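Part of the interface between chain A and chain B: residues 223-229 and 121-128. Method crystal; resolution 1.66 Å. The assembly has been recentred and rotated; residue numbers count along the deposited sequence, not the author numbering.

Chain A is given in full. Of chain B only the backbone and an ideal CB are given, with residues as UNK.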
# COMPACT_ATOMS: atom_id res chain seq x y z
N ASN A 223 18.20 1.50 0.18
CA ASN A 223 16.88 1.00 -0.20
C ASN A 223 16.82 -0.49 0.08
O ASN A 223 17.45 -1.27 -0.65
CB ASN A 223 16.59 1.26 -1.68
CG ASN A 223 15.23 0.70 -2.11
OD1 ASN A 223 14.51 0.09 -1.32
ND2 ASN A 223 14.86 0.93 -3.36
N PRO A 224 16.12 -0.94 1.12
CA PRO A 224 16.16 -2.36 1.47
C PRO A 224 15.42 -3.25 0.49
O PRO A 224 15.63 -4.48 0.50
CB PRO A 224 15.51 -2.40 2.85
CG PRO A 224 14.60 -1.21 2.87
CD PRO A 224 15.27 -0.16 2.03
N TYR A 225 14.56 -2.67 -0.34
CA TYR A 225 13.77 -3.42 -1.31
C TYR A 225 14.52 -3.63 -2.61
O TYR A 225 14.18 -4.55 -3.36
CB TYR A 225 12.44 -2.66 -1.55
CG TYR A 225 11.70 -2.37 -0.27
CD1 TYR A 225 11.24 -3.40 0.55
CD2 TYR A 225 11.51 -1.07 0.17
CE1 TYR A 225 10.62 -3.13 1.77
CE2 TYR A 225 10.88 -0.82 1.39
CZ TYR A 225 10.45 -1.85 2.17
OH TYR A 225 9.83 -1.59 3.37
N GLU A 226 15.57 -2.85 -2.87
CA GLU A 226 16.29 -2.95 -4.14
C GLU A 226 16.88 -4.34 -4.37
O GLU A 226 16.69 -4.89 -5.47
CB GLU A 226 17.34 -1.83 -4.17
CG GLU A 226 18.42 -1.87 -5.26
CD GLU A 226 17.94 -1.58 -6.68
OE1 GLU A 226 17.01 -0.77 -6.92
OE2 GLU A 226 18.56 -2.18 -7.59
N PRO A 227 17.58 -4.96 -3.42
CA PRO A 227 18.15 -6.30 -3.67
C PRO A 227 17.15 -7.45 -3.63
O PRO A 227 17.55 -8.60 -3.89
CB PRO A 227 19.17 -6.46 -2.55
CG PRO A 227 18.79 -5.49 -1.51
CD PRO A 227 18.00 -4.40 -2.13
N MET A 228 15.88 -7.20 -3.32
CA MET A 228 14.95 -8.29 -3.04
C MET A 228 14.46 -9.03 -4.27
O MET A 228 14.18 -10.24 -4.16
CB MET A 228 13.74 -7.75 -2.27
CG MET A 228 14.04 -7.45 -0.84
SD MET A 228 12.50 -7.05 0.04
CE MET A 228 13.16 -6.64 1.64
N ARG A 229 14.30 -8.38 -5.42
CA ARG A 229 13.72 -9.09 -6.56
C ARG A 229 13.98 -8.32 -7.84
O ARG A 229 14.45 -7.18 -7.83
CB ARG A 229 12.21 -9.31 -6.38
CG ARG A 229 11.31 -8.15 -6.81
CD ARG A 229 11.55 -6.92 -6.01
NE ARG A 229 10.51 -5.90 -6.23
CZ ARG A 229 10.65 -4.61 -5.92
NH1 ARG A 229 11.80 -4.14 -5.43
NH2 ARG A 229 9.66 -3.77 -6.13
N UNK B 121 3.93 -7.21 8.13
CA UNK B 121 3.71 -7.04 6.70
C UNK B 121 4.95 -6.67 5.92
O UNK B 121 5.11 -7.08 4.77
CB UNK B 121 2.64 -5.97 6.47
N UNK B 122 5.83 -5.85 6.49
CA UNK B 122 6.93 -5.27 5.75
C UNK B 122 7.92 -6.36 5.38
O UNK B 122 8.44 -7.04 6.27
CB UNK B 122 7.61 -4.17 6.56
N UNK B 123 8.20 -6.56 4.09
CA UNK B 123 9.17 -7.58 3.67
C UNK B 123 10.54 -7.45 4.33
O UNK B 123 11.25 -8.45 4.55
CB UNK B 123 9.34 -7.52 2.15
N UNK B 124 10.95 -6.23 4.62
CA UNK B 124 12.25 -6.06 5.25
C UNK B 124 12.25 -6.63 6.66
O UNK B 124 13.23 -7.24 7.10
CB UNK B 124 12.64 -4.58 5.28
N UNK B 125 11.14 -6.43 7.40
CA UNK B 125 11.02 -7.01 8.73
C UNK B 125 11.00 -8.53 8.67
O UNK B 125 11.55 -9.19 9.56
CB UNK B 125 9.76 -6.49 9.42
N UNK B 126 10.30 -9.10 7.69
CA UNK B 126 10.30 -10.55 7.52
C UNK B 126 11.74 -11.04 7.44
O UNK B 126 12.13 -12.01 8.10
CB UNK B 126 9.52 -10.96 6.27
N UNK B 127 12.53 -10.39 6.61
CA UNK B 127 13.90 -10.83 6.37
C UNK B 127 14.75 -10.72 7.64
O UNK B 127 15.50 -11.64 7.99
CB UNK B 127 14.53 -10.01 5.24
N UNK B 128 14.66 -9.59 8.33
CA UNK B 128 15.47 -9.40 9.53
C UNK B 128 15.05 -10.39 10.62
O UNK B 128 15.90 -10.99 11.29
CB UNK B 128 15.35 -7.96 10.04

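Chain A meets the start of a chain B helix with a short loop in which a type I turn from Asn223(A) to Glu226(A) holds Pro224(A) and Tyr225(A) at its central positions, with Met228(A) following just after; these three make the contact. Tyr225(A) N donates to Asn223(A) OD1 (2.9 Å), a bond within the turn.

Position 121 lies beyond the reach of this loop, its ideal CB having nothing of chain A within 5.5 Å, so the contact sets no preference; it is Ala121(B).

Position 122 directly precedes the helix, with phi/psi of -69/121, and its CA-to-CB bond points sideways. The ideal CB is 4.7 Å from Tyr225(A) OH, a hydroxyl that could meet a short acceptor. Asp, Asn, Ser or Thr would suit an N-cap, and of these a carboxylate or amide reaches furthest. The residue is Asp122(B), with chi1 t. Its OD1 accepts from Tyr225(A) OH at 2.7 Å, near the plane of the tyrosine ring, and also from the backbone N of position 124 at 3.1 Å, so one oxygen both caps the helix and binds chain A.

At position 123, phi of -54° in the first turn of the helix is compatible with proline. CB points toward chain A, 3.8 Å from Met228(A) SD and 4.6 Å from Tyr225(A) CE1, a setting for a compact apolar group such as Pro, Ala or Val. Pro123(B) places CB 3.9 Å from Met228(A) SD and CD 4.2 Å from Tyr225(A) CE1.

Position 124 also points toward chain A, its ideal CB between 4.2 and 4.3 Å from Met228(A) CE, Tyr225(A) CE1 and Pro224(A) CB. An aromatic or a long aliphatic side chain could cover the proline. Tyr124(B), with chi1 t, turns a ring face to Pro224(A): CB of the proline is 3.8 Å from the centroid of the Tyr124(B) ring and 17° off its normal, a CH-pi contact. Its own CB packs 4.2 Å from Met228(A) CE.

Positions 125 and 126 have no chain A atom near the ideal CB, and many helix-compatible residues would serve; they are Leu125(B) and Val126(B).

Position 127, one helical turn after 123, points toward chain A, but its ideal CB is 5.1 Å from Met228(A) CE. That gap favours a longer chain, such as Glu, Gln, Met or Lys. Glu127(B) extends with chi1 and chi2 both t, bringing OE1 to 3.8 Å from Met228(A) CE. A water donates to both Glu127(B) OE1 and Pro224(A) O, linking the chains.

Position 128 is again out of reach and is occupied by Val128(B).

Chain B (121-128) ADPYLVEV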
# COMPACT_ATOMS: atom_id res chain seq x y z
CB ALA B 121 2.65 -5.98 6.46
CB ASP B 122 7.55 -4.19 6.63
CG ASP B 122 8.63 -3.36 5.92
OD1 ASP B 122 9.17 -3.75 4.89
OD2 ASP B 122 8.95 -2.26 6.45
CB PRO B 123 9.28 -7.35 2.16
CG PRO B 123 8.14 -6.59 1.76
CD PRO B 123 7.61 -5.85 2.94
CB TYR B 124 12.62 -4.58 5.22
CG TYR B 124 13.94 -4.21 5.82
CD1 TYR B 124 15.11 -4.89 5.49
CD2 TYR B 124 14.04 -3.12 6.68
CE1 TYR B 124 16.33 -4.49 6.02
CE2 TYR B 124 15.25 -2.74 7.22
CZ TYR B 124 16.38 -3.42 6.88
OH TYR B 124 17.57 -3.02 7.42
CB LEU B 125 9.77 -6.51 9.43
CG LEU B 125 9.99 -5.34 10.36
CD1 LEU B 125 10.55 -4.15 9.56
CD2 LEU B 125 8.68 -5.04 11.03
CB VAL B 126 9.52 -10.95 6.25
CG1 VAL B 126 9.67 -12.44 5.96
CG2 VAL B 126 8.03 -10.59 6.39
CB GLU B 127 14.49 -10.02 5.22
CG GLU B 127 15.73 -10.57 4.60
CD GLU B 127 16.09 -9.79 3.35
OE1 GLU B 127 16.03 -8.53 3.37
OE2 GLU B 127 16.41 -10.43 2.33
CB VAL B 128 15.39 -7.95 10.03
CG1 VAL B 128 16.14 -7.79 11.34
CG2 VAL B 128 15.97 -6.97 9.00
O HOH W 1 17.14 -6.16 1.79
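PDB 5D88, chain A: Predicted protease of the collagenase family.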